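Local coordinates for protein CD8 alpha antigen (Sus scrofa, PDB 5EDX) that serves as a T-cell co-receptor subunit that forms a homodimer and probably binds MHC class I molecules, at residues L81-F93 with L102-A114. Sequence-based numbering, arbitrary orientation. Where two conformers were deposited one is given.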
loop_
_atom_site.group_PDB
_atom_site.type_symbol
_atom_site.label_atom_id
_atom_site.label_comp_id
_atom_site.label_asym_id
_atom_site.label_seq_id
_atom_site.Cartn_x
_atom_site.Cartn_y
_atom_site.Cartn_z
ATOM N N LEU A 81 -8.418 -17.614 -2.052
ATOM C CA LEU A 81 -9.001 -17.701 -0.721
ATOM C C LEU A 81 -9.735 -19.039 -0.709
ATOM O O LEU A 81 -10.812 -19.173 -1.290
ATOM C CB LEU A 81 -9.966 -16.541 -0.485
ATOM C CG LEU A 81 -9.457 -15.140 -0.846
ATOM C CD1 LEU A 81 -10.558 -14.106 -0.654
ATOM C CD2 LEU A 81 -8.218 -14.768 -0.037
ATOM N N HIS A 82 -9.127 -20.034 -0.073
ATOM C CA HIS A 82 -9.563 -21.424 -0.224
ATOM C C HIS A 82 -10.890 -21.775 0.423
ATOM O O HIS A 82 -11.635 -22.615 -0.090
ATOM C CB HIS A 82 -8.479 -22.366 0.294
ATOM C CG HIS A 82 -7.312 -22.494 -0.632
ATOM N ND1 HIS A 82 -6.147 -21.781 -0.463
ATOM C CD2 HIS A 82 -7.142 -23.238 -1.749
ATOM C CE1 HIS A 82 -5.300 -22.089 -1.434
ATOM N NE2 HIS A 82 -5.884 -22.969 -2.228
ATOM N N ARG A 83 -11.171 -21.149 1.559
ATOM C CA ARG A 83 -12.325 -21.507 2.363
ATOM C C ARG A 83 -12.782 -20.225 3.038
ATOM O O ARG A 83 -12.481 -19.975 4.206
ATOM C CB ARG A 83 -11.913 -22.555 3.406
ATOM C CG ARG A 83 -12.958 -23.617 3.699
ATOM C CD ARG A 83 -12.359 -24.763 4.514
ATOM N NE ARG A 83 -12.012 -25.918 3.689
ATOM C CZ ARG A 83 -11.346 -26.982 4.132
ATOM N NH1 ARG A 83 -10.938 -27.036 5.394
ATOM N NH2 ARG A 83 -11.081 -27.991 3.315
ATOM N N PHE A 84 -13.509 -19.414 2.277
ATOM C CA PHE A 84 -13.734 -18.009 2.606
ATOM C C PHE A 84 -14.231 -17.806 4.035
ATOM O O PHE A 84 -15.266 -18.348 4.433
ATOM C CB PHE A 84 -14.692 -17.383 1.583
ATOM C CG PHE A 84 -14.802 -15.886 1.681
ATOM C CD1 PHE A 84 -13.744 -15.076 1.307
ATOM C CD2 PHE A 84 -15.974 -15.289 2.117
ATOM C CE1 PHE A 84 -13.842 -13.704 1.388
ATOM C CE2 PHE A 84 -16.079 -13.907 2.195
ATOM C CZ PHE A 84 -15.011 -13.116 1.836
ATOM N N ARG A 85 -13.478 -17.028 4.803
ATOM C CA ARG A 85 -13.836 -16.728 6.183
ATOM C C ARG A 85 -14.502 -15.357 6.271
ATOM O O ARG A 85 -14.314 -14.499 5.401
ATOM C CB ARG A 85 -12.586 -16.786 7.065
ATOM C CG ARG A 85 -11.893 -18.154 7.050
ATOM C CD ARG A 85 -10.461 -18.098 7.598
ATOM N NE ARG A 85 -9.574 -17.311 6.746
ATOM C CZ ARG A 85 -8.275 -17.129 6.969
ATOM N NH1 ARG A 85 -7.688 -17.689 8.019
ATOM N NH2 ARG A 85 -7.557 -16.386 6.143
ATOM N N GLU A 86 -15.286 -15.145 7.320
ATOM C CA GLU A 86 -15.953 -13.863 7.505
ATOM C C GLU A 86 -14.920 -12.741 7.532
ATOM O O GLU A 86 -15.128 -11.664 6.965
ATOM C CB GLU A 86 -16.758 -13.883 8.804
ATOM C CG GLU A 86 -17.582 -12.632 9.026
ATOM C CD GLU A 86 -18.617 -12.813 10.113
ATOM O OE1 GLU A 86 -18.595 -13.866 10.785
ATOM O OE2 GLU A 86 -19.454 -11.907 10.295
ATOM N N GLU A 87 -13.790 -13.014 8.174
ATOM C CA GLU A 87 -12.717 -12.042 8.291
ATOM C C GLU A 87 -11.860 -11.925 7.018
ATOM O O GLU A 87 -10.954 -11.100 6.963
ATOM C CB GLU A 87 -11.838 -12.358 9.507
ATOM C CG GLU A 87 -11.103 -13.692 9.443
ATOM C CD GLU A 87 -11.914 -14.850 10.004
ATOM O OE1 GLU A 87 -13.153 -14.725 10.142
ATOM O OE2 GLU A 87 -11.303 -15.897 10.307
ATOM N N ASP A 88 -12.144 -12.747 6.007
ATOM C CA ASP A 88 -11.483 -12.611 4.702
ATOM C C ASP A 88 -12.125 -11.504 3.860
ATOM O O ASP A 88 -11.604 -11.132 2.809
ATOM C CB ASP A 88 -11.515 -13.929 3.911
ATOM C CG ASP A 88 -10.521 -14.958 4.428
ATOM O OD1 ASP A 88 -10.789 -16.170 4.271
ATOM O OD2 ASP A 88 -9.476 -14.563 4.983
ATOM N N GLN A 89 -13.265 -10.981 4.303
ATOM C CA GLN A 89 -13.877 -9.872 3.582
ATOM C C GLN A 89 -12.968 -8.650 3.566
ATOM O O GLN A 89 -12.331 -8.325 4.565
ATOM C CB GLN A 89 -15.201 -9.486 4.219
ATOM C CG GLN A 89 -16.258 -10.550 4.146
ATOM C CD GLN A 89 -17.493 -10.132 4.904
ATOM O OE1 GLN A 89 -17.557 -10.263 6.128
ATOM N NE2 GLN A 89 -18.469 -9.598 4.191
ATOM N N GLY A 90 -12.931 -7.954 2.436
ATOM C CA GLY A 90 -12.117 -6.759 2.335
ATOM C C GLY A 90 -11.598 -6.512 0.935
ATOM O O GLY A 90 -12.195 -6.943 -0.053
ATOM N N TYR A 91 -10.468 -5.819 0.858
ATOM C CA TYR A 91 -9.925 -5.349 -0.411
ATOM C C TYR A 91 -8.578 -5.990 -0.688
ATOM O O TYR A 91 -7.667 -5.920 0.135
ATOM C CB TYR A 91 -9.770 -3.833 -0.357
ATOM C CG TYR A 91 -11.041 -3.151 0.065
ATOM C CD1 TYR A 91 -12.103 -3.033 -0.815
ATOM C CD2 TYR A 91 -11.190 -2.645 1.355
ATOM C CE1 TYR A 91 -13.282 -2.422 -0.432
ATOM C CE2 TYR A 91 -12.374 -2.023 1.744
ATOM C CZ TYR A 91 -13.409 -1.921 0.839
ATOM O OH TYR A 91 -14.595 -1.315 1.201
ATOM N N TYR A 92 -8.461 -6.628 -1.845
ATOM C CA TYR A 92 -7.217 -7.279 -2.224
ATOM C C TYR A 92 -6.635 -6.568 -3.435
ATOM O O TYR A 92 -7.374 -6.141 -4.324
ATOM C CB TYR A 92 -7.468 -8.758 -2.529
ATOM C CG TYR A 92 -7.926 -9.536 -1.313
ATOM C CD1 TYR A 92 -9.261 -9.520 -0.909
ATOM C CD2 TYR A 92 -7.022 -10.267 -0.560
ATOM C CE1 TYR A 92 -9.677 -10.222 0.220
ATOM C CE2 TYR A 92 -7.431 -10.979 0.569
ATOM C CZ TYR A 92 -8.758 -10.952 0.947
ATOM O OH TYR A 92 -9.157 -11.657 2.059
ATOM N N PHE A 93 -5.312 -6.431 -3.471
ATOM C CA PHE A 93 -4.684 -5.708 -4.570
ATOM C C PHE A 93 -3.210 -6.043 -4.685
ATOM O O PHE A 93 -2.613 -6.571 -3.749
ATOM C CB PHE A 93 -4.924 -4.187 -4.455
ATOM C CG PHE A 93 -4.418 -3.562 -3.175
ATOM C CD1 PHE A 93 -5.037 -3.823 -1.956
ATOM C CD2 PHE A 93 -3.357 -2.665 -3.202
ATOM C CE1 PHE A 93 -4.580 -3.222 -0.785
ATOM C CE2 PHE A 93 -2.896 -2.057 -2.035
ATOM C CZ PHE A 93 -3.512 -2.338 -0.824
ATOM N N LEU A 102 6.313 2.805 -6.392
ATOM C CA LEU A 102 5.391 1.726 -6.047
ATOM C C LEU A 102 4.104 1.874 -6.846
ATOM O O LEU A 102 3.469 2.934 -6.819
ATOM C CB LEU A 102 5.061 1.750 -4.551
ATOM C CG LEU A 102 5.899 0.903 -3.598
ATOM C CD1 LEU A 102 5.329 0.990 -2.191
ATOM C CD2 LEU A 102 5.947 -0.545 -4.070
ATOM N N TYR A 103 3.725 0.816 -7.559
ATOM C CA TYR A 103 2.498 0.796 -8.337
ATOM C C TYR A 103 1.473 -0.121 -7.687
ATOM O O TYR A 103 1.832 -1.152 -7.126
ATOM C CB TYR A 103 2.773 0.276 -9.749
ATOM C CG TYR A 103 3.647 1.188 -10.577
ATOM C CD1 TYR A 103 3.085 2.134 -11.417
ATOM C CD2 TYR A 103 5.030 1.104 -10.509
ATOM C CE1 TYR A 103 3.881 2.975 -12.178
ATOM C CE2 TYR A 103 5.834 1.941 -11.264
ATOM C CZ TYR A 103 5.252 2.871 -12.094
ATOM O OH TYR A 103 6.047 3.702 -12.847
ATOM N N PHE A 104 0.200 0.241 -7.781
ATOM C CA PHE A 104 -0.857 -0.575 -7.183
ATOM C C PHE A 104 -1.941 -0.899 -8.194
ATOM O O PHE A 104 -2.339 -0.034 -8.965
ATOM C CB PHE A 104 -1.494 0.160 -6.000
ATOM C CG PHE A 104 -0.512 0.573 -4.948
ATOM C CD1 PHE A 104 -0.103 -0.323 -3.975
ATOM C CD2 PHE A 104 0.004 1.857 -4.928
ATOM C CE1 PHE A 104 0.804 0.054 -2.999
ATOM C CE2 PHE A 104 0.914 2.241 -3.951
ATOM C CZ PHE A 104 1.315 1.340 -2.991
ATOM N N SER A 105 -2.435 -2.136 -8.180
ATOM C CA SER A 105 -3.604 -2.481 -8.982
ATOM C C SER A 105 -4.841 -1.894 -8.325
ATOM O O SER A 105 -4.820 -1.563 -7.143
ATOM C CB SER A 105 -3.780 -3.997 -9.081
ATOM O OG SER A 105 -4.330 -4.521 -7.881
ATOM N N ASN A 106 -5.919 -1.776 -9.092
ATOM C CA ASN A 106 -7.224 -1.470 -8.517
ATOM C C ASN A 106 -7.583 -2.503 -7.460
ATOM O O ASN A 106 -7.123 -3.648 -7.517
ATOM C CB ASN A 106 -8.305 -1.479 -9.600
ATOM C CG ASN A 106 -8.168 -0.324 -10.569
ATOM O OD1 ASN A 106 -7.363 0.583 -10.362
ATOM N ND2 ASN A 106 -8.960 -0.349 -11.633
ATOM N N PHE A 107 -8.407 -2.089 -6.504
ATOM C CA PHE A 107 -8.943 -2.990 -5.491
ATOM C C PHE A 107 -9.845 -4.048 -6.117
ATOM O O PHE A 107 -10.647 -3.754 -7.004
ATOM C CB PHE A 107 -9.775 -2.196 -4.478
ATOM C CG PHE A 107 -8.971 -1.562 -3.375
ATOM C CD1 PHE A 107 -7.587 -1.602 -3.384
ATOM C CD2 PHE A 107 -9.614 -0.928 -2.317
ATOM C CE1 PHE A 107 -6.859 -1.020 -2.362
ATOM C CE2 PHE A 107 -8.891 -0.347 -1.295
ATOM C CZ PHE A 107 -7.517 -0.395 -1.310
ATOM N N MET A 108 -9.714 -5.280 -5.644
ATOM C CA MET A 108 -10.717 -6.305 -5.884
ATOM C C MET A 108 -11.420 -6.505 -4.547
ATOM O O MET A 108 -10.813 -6.975 -3.588
ATOM C CB MET A 108 -10.059 -7.596 -6.371
ATOM C CG MET A 108 -9.610 -7.533 -7.841
ATOM S SD MET A 108 -8.237 -8.622 -8.286
ATOM C CE MET A 108 -6.871 -7.762 -7.521
ATOM N N SER A 109 -12.685 -6.112 -4.473
ATOM C CA SER A 109 -13.426 -6.238 -3.227
ATOM C C SER A 109 -14.069 -7.612 -3.154
ATOM O O SER A 109 -14.616 -8.111 -4.137
ATOM C CB SER A 109 -14.486 -5.138 -3.094
ATOM O OG SER A 109 -15.507 -5.294 -4.060
ATOM N N VAL A 110 -13.976 -8.236 -1.988
ATOM C CA VAL A 110 -14.607 -9.523 -1.772
ATOM C C VAL A 110 -15.424 -9.437 -0.487
ATOM O O VAL A 110 -14.871 -9.224 0.588
ATOM C CB VAL A 110 -13.569 -10.650 -1.653
ATOM C CG1 VAL A 110 -14.260 -11.994 -1.702
ATOM C CG2 VAL A 110 -12.530 -10.537 -2.774
ATOM N N PHE A 111 -16.741 -9.577 -0.611
ATOM C CA PHE A 111 -17.638 -9.439 0.536
ATOM C C PHE A 111 -18.722 -10.515 0.527
ATOM O O PHE A 111 -19.093 -11.027 -0.528
ATOM C CB PHE A 111 -18.297 -8.049 0.548
ATOM C CG PHE A 111 -17.386 -6.945 1.016
ATOM C CD1 PHE A 111 -17.297 -6.628 2.359
ATOM C CD2 PHE A 111 -16.603 -6.239 0.113
ATOM C CE1 PHE A 111 -16.456 -5.623 2.802
ATOM C CE2 PHE A 111 -15.759 -5.232 0.547
ATOM C CZ PHE A 111 -15.684 -4.922 1.892
ATOM N N LEU A 112 -19.200 -10.862 1.718
ATOM C CA LEU A 112 -20.365 -11.721 1.884
ATOM C C LEU A 112 -21.592 -11.040 1.278
ATOM O O LEU A 112 -21.658 -9.808 1.204
ATOM C CB LEU A 112 -20.611 -11.948 3.377
ATOM C CG LEU A 112 -20.303 -13.240 4.150
ATOM C CD1 LEU A 112 -19.291 -14.144 3.478
ATOM C CD2 LEU A 112 -19.881 -12.912 5.591
ATOM N N PRO A 113 -22.570 -11.838 0.832
ATOM C CA PRO A 113 -23.850 -11.256 0.421
ATOM C C PRO A 113 -24.513 -10.595 1.624
ATOM O O PRO A 113 -24.388 -11.106 2.736
ATOM C CB PRO A 113 -24.660 -12.479 -0.025
ATOM C CG PRO A 113 -23.637 -13.510 -0.377
ATOM C CD PRO A 113 -22.516 -13.290 0.595
ATOM N N ALA A 114 -25.195 -9.474 1.413
ATOM C CA ALA A 114 -25.841 -8.767 2.516
ATOM C C ALA A 114 -27.215 -9.351 2.835
ATOM O O ALA A 114 -27.551 -10.451 2.395
ATOM C CB ALA A 114 -25.949 -7.281 2.207
#
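Tyr-91, Phe-93, Phe-107 and Phe-111 form an aromatic cluster on one face of the antiparallel pair 90-93 and 108-111. Tyr-91 CB sits over a face of the Phe-107 ring, 3.8 Å from its centroid, and Phe-107 CE1 comes over a face of the Phe-93 ring, 3.4 Å from Phe-93 CD1. Phe-93 can lie there because its CG stands between backbone N and carbonyl carbon (chi1 58°). Phe-111 turns an edge toward the face of Tyr-91 in an offset edge-to-face pair, planes at 69°. On the other face, Val-110 divides its methyls, CG1 against Phe-84 CE1 (3.6 Å) and CG2 against Tyr-92 CD1 (3.9 Å); Leu-112 CD1 meets the edge of Phe-84. Four backbone hydrogen bonds, two each for Gly-90 with Val-110 and Tyr-92 with Met-108, join the strands. Behind them, Tyr-92 OH donates to Asp-88 O (2.6 Å) in the carbonyl plane, and Arg-85 grips the Asp-88 carboxylate side-on through NE and NH2, its backbone N also bonding OD1. Ala-43, Ser-44 and Pro-46 of the second subunit pack on the aromatic face, as expected for the dimer-forming sheet of an immunoglobulin V-set domain; these segments supply much of its F-G strand pairing and the tyrosine corner.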